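Local coordinates for protein glycinin (Glycine max, PDB 1OD5) that probably serves as a seed storage protein, a hexameric 11S globulin that holds nitrogen and sulfur-containing amino acids in reserve for the plant, at residues P37-A42 / L420-Q425; M328-N333 / L358-Q363. All coordinates share one frame; numbering follows the deposited sequence.

Contact 1: residues P37-A42 / L420-Q425; sequences PELQCA and LLVVPQ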
loop_
_atom_site.group_PDB
_atom_site.type_symbol
_atom_site.label_atom_id
_atom_site.label_comp_id
_atom_site.label_asym_id
_atom_site.label_seq_id
_atom_site.Cartn_x
_atom_site.Cartn_y
_atom_site.Cartn_z
ATOM N N PRO A 37 33.854 15.748 5.491
ATOM C CA PRO A 37 32.677 16.578 5.310
ATOM C C PRO A 37 31.712 16.090 4.213
ATOM O O PRO A 37 30.501 16.174 4.374
ATOM C CB PRO A 37 33.257 17.943 5.012
ATOM C CG PRO A 37 34.595 17.924 5.664
ATOM C CD PRO A 37 35.050 16.561 5.264
ATOM N N GLU A 38 32.266 15.607 3.099
ATOM C CA GLU A 38 31.514 15.104 1.965
ATOM C C GLU A 38 30.715 13.893 2.391
ATOM O O GLU A 38 29.530 13.871 2.136
ATOM C CB GLU A 38 32.403 14.660 0.838
ATOM C CG GLU A 38 33.324 15.746 0.349
ATOM C CD GLU A 38 34.696 15.812 1.026
ATOM O OE1 GLU A 38 35.605 16.402 0.456
ATOM O OE2 GLU A 38 34.887 15.274 2.107
ATOM N N LEU A 39 31.342 12.927 3.069
ATOM C CA LEU A 39 30.727 11.722 3.549
ATOM C C LEU A 39 29.676 12.030 4.578
ATOM O O LEU A 39 28.655 11.338 4.647
ATOM C CB LEU A 39 31.804 10.821 4.130
ATOM C CG LEU A 39 32.288 9.681 3.239
ATOM C CD1 LEU A 39 32.604 10.230 1.902
ATOM C CD2 LEU A 39 33.527 9.018 3.768
ATOM N N GLN A 40 29.881 13.089 5.372
ATOM C CA GLN A 40 28.909 13.472 6.382
ATOM C C GLN A 40 27.669 14.132 5.823
ATOM O O GLN A 40 26.596 14.127 6.416
ATOM C CB GLN A 40 29.524 14.416 7.375
ATOM C CG GLN A 40 30.426 13.679 8.340
ATOM C CD GLN A 40 30.827 14.657 9.423
ATOM O OE1 GLN A 40 30.064 14.846 10.370
ATOM N NE2 GLN A 40 31.979 15.331 9.311
ATOM N N CYS A 41 27.816 14.742 4.666
ATOM C CA CYS A 41 26.710 15.390 3.988
ATOM C C CYS A 41 25.761 14.309 3.470
ATOM O O CYS A 41 24.562 14.394 3.688
ATOM C CB CYS A 41 27.314 16.197 2.885
ATOM S SG CYS A 41 26.178 16.865 1.678
ATOM N N ALA A 42 26.376 13.249 2.900
ATOM C CA ALA A 42 25.697 12.098 2.318
ATOM C C ALA A 42 25.198 11.102 3.319
ATOM O O ALA A 42 24.435 10.216 2.954
ATOM C CB ALA A 42 26.607 11.327 1.374
ATOM N N LEU A 420 36.756 7.997 -4.894
ATOM C CA LEU A 420 35.381 8.191 -4.449
ATOM C C LEU A 420 34.950 9.666 -4.529
ATOM O O LEU A 420 35.751 10.501 -4.118
ATOM C CB LEU A 420 35.429 7.613 -3.065
ATOM C CG LEU A 420 34.339 7.249 -2.085
ATOM C CD1 LEU A 420 33.613 8.500 -1.607
ATOM C CD2 LEU A 420 33.521 6.149 -2.730
ATOM N N LEU A 421 33.794 10.085 -5.083
ATOM C CA LEU A 421 33.371 11.480 -5.124
ATOM C C LEU A 421 31.907 11.564 -4.733
ATOM O O LEU A 421 31.057 10.889 -5.299
ATOM C CB LEU A 421 33.509 12.095 -6.513
ATOM C CG LEU A 421 32.942 13.496 -6.791
ATOM C CD1 LEU A 421 33.694 14.584 -6.047
ATOM C CD2 LEU A 421 33.132 13.806 -8.247
ATOM N N VAL A 422 31.551 12.439 -3.800
ATOM C CA VAL A 422 30.185 12.569 -3.352
ATOM C C VAL A 422 29.472 13.629 -4.132
ATOM O O VAL A 422 29.943 14.760 -4.190
ATOM C CB VAL A 422 30.187 12.913 -1.872
ATOM C CG1 VAL A 422 28.805 13.301 -1.361
ATOM C CG2 VAL A 422 30.662 11.679 -1.124
ATOM N N VAL A 423 28.369 13.347 -4.806
ATOM C CA VAL A 423 27.711 14.448 -5.488
ATOM C C VAL A 423 26.415 14.605 -4.737
ATOM O O VAL A 423 25.578 13.709 -4.809
ATOM C CB VAL A 423 27.470 14.104 -6.940
ATOM C CG1 VAL A 423 26.656 15.228 -7.596
ATOM C CG2 VAL A 423 28.821 13.872 -7.618
ATOM N N PRO A 424 26.222 15.673 -3.948
ATOM C CA PRO A 424 25.005 15.915 -3.173
ATOM C C PRO A 424 23.750 16.071 -4.016
ATOM O O PRO A 424 23.830 16.436 -5.184
ATOM C CB PRO A 424 25.321 17.169 -2.353
ATOM C CG PRO A 424 26.837 17.150 -2.234
ATOM C CD PRO A 424 27.243 16.683 -3.635
ATOM N N GLN A 425 22.595 15.831 -3.386
ATOM C CA GLN A 425 21.308 15.960 -4.039
ATOM C C GLN A 425 21.152 17.343 -4.667
ATOM O O GLN A 425 21.449 18.343 -4.019
ATOM C CB GLN A 425 20.208 15.738 -3.018
ATOM C CG GLN A 425 18.790 16.036 -3.555
ATOM C CD GLN A 425 17.726 16.058 -2.482
ATOM O OE1 GLN A 425 18.087 15.926 -1.317
ATOM N NE2 GLN A 425 16.429 16.231 -2.732
#

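Contact 2: residues M328-N333 / L358-Q363; sequences MKLHEN and LPALRQ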
loop_
_atom_site.group_PDB
_atom_site.type_symbol
_atom_site.label_atom_id
_atom_site.label_comp_id
_atom_site.label_asym_id
_atom_site.label_seq_id
_atom_site.Cartn_x
_atom_site.Cartn_y
_atom_site.Cartn_z
ATOM N N MET A 328 14.013 -14.395 -0.440
ATOM C CA MET A 328 14.045 -13.081 -1.111
ATOM C C MET A 328 15.332 -12.765 -1.903
ATOM O O MET A 328 16.426 -13.029 -1.403
ATOM C CB MET A 328 13.808 -12.063 0.002
ATOM C CG MET A 328 14.492 -10.694 -0.065
ATOM S SD MET A 328 14.371 -9.731 1.464
ATOM C CE MET A 328 12.720 -9.158 1.149
ATOM N N LYS A 329 15.272 -12.192 -3.121
ATOM C CA LYS A 329 16.457 -11.899 -3.906
ATOM C C LYS A 329 17.249 -10.724 -3.321
ATOM O O LYS A 329 16.726 -9.636 -3.059
ATOM C CB LYS A 329 16.010 -11.614 -5.312
ATOM C CG LYS A 329 17.132 -11.679 -6.321
ATOM C CD LYS A 329 16.487 -11.414 -7.663
ATOM C CE LYS A 329 17.444 -11.187 -8.815
ATOM N NZ LYS A 329 18.437 -12.244 -8.974
ATOM N N LEU A 330 18.533 -10.971 -3.045
ATOM C CA LEU A 330 19.406 -9.962 -2.473
ATOM C C LEU A 330 20.584 -9.585 -3.356
ATOM O O LEU A 330 21.479 -8.860 -2.926
ATOM C CB LEU A 330 19.902 -10.470 -1.112
ATOM C CG LEU A 330 19.282 -10.019 0.208
ATOM C CD1 LEU A 330 18.124 -9.057 -0.013
ATOM C CD2 LEU A 330 18.886 -11.237 0.955
ATOM N N HIS A 331 20.634 -10.077 -4.596
ATOM C CA HIS A 331 21.725 -9.729 -5.487
ATOM C C HIS A 331 21.195 -9.530 -6.897
ATOM O O HIS A 331 20.088 -9.947 -7.221
ATOM C CB HIS A 331 22.788 -10.829 -5.413
ATOM C CG HIS A 331 22.653 -12.031 -6.326
ATOM N ND1 HIS A 331 21.911 -13.115 -6.158
ATOM C CD2 HIS A 331 23.349 -12.166 -7.504
ATOM C CE1 HIS A 331 22.130 -13.903 -7.183
ATOM N NE2 HIS A 331 22.994 -13.322 -7.985
ATOM N N GLU A 332 21.945 -8.841 -7.745
ATOM C CA GLU A 332 21.554 -8.566 -9.117
ATOM C C GLU A 332 22.759 -7.994 -9.863
ATOM O O GLU A 332 23.488 -7.150 -9.339
ATOM C CB GLU A 332 20.385 -7.570 -9.112
ATOM C CG GLU A 332 19.820 -7.073 -10.432
ATOM C CD GLU A 332 19.160 -8.097 -11.346
ATOM O OE1 GLU A 332 19.264 -7.959 -12.565
ATOM O OE2 GLU A 332 18.539 -9.031 -10.852
ATOM N N ASN A 333 23.005 -8.445 -11.094
ATOM C CA ASN A 333 24.105 -7.958 -11.890
ATOM C C ASN A 333 23.764 -6.602 -12.467
ATOM O O ASN A 333 22.693 -6.381 -13.002
ATOM C CB ASN A 333 24.394 -8.945 -12.994
ATOM C CG ASN A 333 25.579 -8.463 -13.777
ATOM O OD1 ASN A 333 26.723 -8.725 -13.419
ATOM N ND2 ASN A 333 25.306 -7.702 -14.832
ATOM N N LEU A 358 14.841 -4.890 -7.908
ATOM C CA LEU A 358 15.150 -5.736 -6.763
ATOM C C LEU A 358 14.282 -5.245 -5.638
ATOM O O LEU A 358 14.613 -4.222 -5.057
ATOM C CB LEU A 358 16.644 -5.570 -6.512
ATOM C CG LEU A 358 17.448 -6.443 -5.586
ATOM C CD1 LEU A 358 17.543 -7.833 -6.174
ATOM C CD2 LEU A 358 18.869 -5.900 -5.463
ATOM N N PRO A 359 13.127 -5.873 -5.340
ATOM C CA PRO A 359 12.127 -5.386 -4.390
ATOM C C PRO A 359 12.587 -5.089 -2.968
ATOM O O PRO A 359 12.051 -4.167 -2.362
ATOM C CB PRO A 359 11.012 -6.435 -4.439
ATOM C CG PRO A 359 11.100 -6.866 -5.875
ATOM C CD PRO A 359 12.596 -7.021 -6.083
ATOM N N ALA A 360 13.537 -5.831 -2.385
ATOM C CA ALA A 360 14.059 -5.575 -1.034
ATOM C C ALA A 360 14.506 -4.113 -0.843
ATOM O O ALA A 360 14.323 -3.539 0.227
ATOM C CB ALA A 360 15.268 -6.460 -0.798
ATOM N N LEU A 361 15.040 -3.490 -1.917
ATOM C CA LEU A 361 15.514 -2.137 -1.880
ATOM C C LEU A 361 14.490 -1.142 -1.438
ATOM O O LEU A 361 14.872 -0.134 -0.841
ATOM C CB LEU A 361 16.043 -1.696 -3.234
ATOM C CG LEU A 361 17.337 -2.381 -3.703
ATOM C CD1 LEU A 361 17.795 -1.751 -5.011
ATOM C CD2 LEU A 361 18.456 -2.193 -2.674
ATOM N N ARG A 362 13.205 -1.396 -1.631
ATOM C CA ARG A 362 12.209 -0.434 -1.193
ATOM C C ARG A 362 12.268 -0.272 0.310
ATOM O O ARG A 362 12.064 0.838 0.794
ATOM C CB ARG A 362 10.789 -0.870 -1.589
ATOM C CG ARG A 362 9.905 0.349 -1.950
ATOM C CD ARG A 362 8.551 0.008 -2.609
ATOM N NE ARG A 362 8.686 -1.093 -3.574
ATOM C CZ ARG A 362 8.906 -0.968 -4.902
ATOM N NH1 ARG A 362 9.013 -2.094 -5.652
ATOM N NH2 ARG A 362 9.004 0.229 -5.486
ATOM N N GLN A 363 12.570 -1.342 1.062
ATOM C CA GLN A 363 12.664 -1.227 2.520
ATOM C C GLN A 363 14.026 -0.695 2.999
ATOM O O GLN A 363 14.145 -0.272 4.150
ATOM C CB GLN A 363 12.453 -2.574 3.213
ATOM C CG GLN A 363 11.433 -2.517 4.374
ATOM C CD GLN A 363 11.570 -1.355 5.383
ATOM O OE1 GLN A 363 12.287 -1.386 6.401
ATOM N NE2 GLN A 363 10.841 -0.272 5.101
HETATM O O HOH W 1 14.219 -8.622 -3.899
#

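Contact 1: residues P37-A42 / L420-Q425
Val-422 pushes its forked side chain against helix 37-42, and its two methyls part company there. With CG1 anti to the backbone N (chi1 170°), that methyl lies 3.6 Å from the carbonyl O of Glu-38 and meets CB of Ala-42 at 4.0 Å. The other methyl, CG2, reaches CD1 of Leu-39 at 3.9 Å, while the CB atoms of Glu-38 and Val-422 also sit 3.9 Å apart. A branched, compact residue suits this spot, since it can touch three helix residues at once. Cutting Val-422 back to an alanine would probably cost Ala-42 its CG1 contact, leave Leu-39 with Leu-420 alone on this strand and open a gap between helix and strand. To one side, CD1 of Leu-39 also touches CD1 of Leu-420, the two side chains crossing at about a right angle; to the other, SG of Cys-41 rests on CG of Pro-424 at 4.0 Å. No hydrogen bond joins the segments. Further out, Cys-41 is tied to Cys-8 by a disulfide, and OE1 of Glu-38 accepts a hydrogen bond from the backbone N of Asn-14. Trp-32 packs on both Leu-39 and Leu-420. The helix runs at 48° to strand 420-423. The contact sets a helix of the N-terminal cupin half on an edge strand of the C-terminal half, within the bicupin fold of 11S globulins.

Contact 2: residues M328-N333 / L358-Q363
Lys-329 and Leu-330 run past Leu-358 and Ala-360 with their backbones well separated, the CA atoms of Lys-329 and Leu-358 standing 6.9 Å apart. This is a join between the two cupin domains of the bicupin chain: strand 331-333 is added to the edge of the first domain's sheet, pairing with strand 120-124, whereas segment 358-363 leads into a short helix of the second. No direct hydrogen bond crosses; instead one water donates to O of Lys-329 and accepts from N of Ala-360, bridging the two backbones. Leu-358 buries the most area here. Its chi1 of -168° sets CG anti to the backbone N, and CD1 fits against O of His-331 at 3.5 Å and CG of Lys-329 at 3.9 Å. The lysine chain crosses this leucine at about a right angle, extended as far as CE and then bent at its last torsion (53°), which turns NZ to a weak hydrogen bond with O of His-331 and a long salt bridge to OE2 of Glu-332. Glu-332 turns its CB to Leu-358. An acid suits this buried place because basic groups meet its carboxylate: OE1 pairs with Arg-339 and with Lys-329 of a neighbouring subunit. Ala-360, small enough to sit close, receives CD1 of Leu-330 on its CB at 3.9 Å, and SD of Met-328 reaches the same methyl at 4.1 Å.

Both contacts join the N-terminal and C-terminal cupin halves, from opposite sides of the chain's centre, with nearest atoms about 15 Å apart. Contact 1 is wholly buried, with no hydrogen bond between its segments: a helix set on a strand through aliphatic groups and a cysteine sulfur, with a disulfide fixing the helix to the N-terminal region. Contact 2 is partly buried: it sets the loop running into an edge strand, and that strand's start, beside the turn before a short helix, and mixes leucine and alanine with charged chains, with a water linking its backbones. Each also borders other subunits of the hexamer, contact 1 through Pro-424 and Gln-425, contact 2 through the ion pairs of Lys-329 and Glu-332.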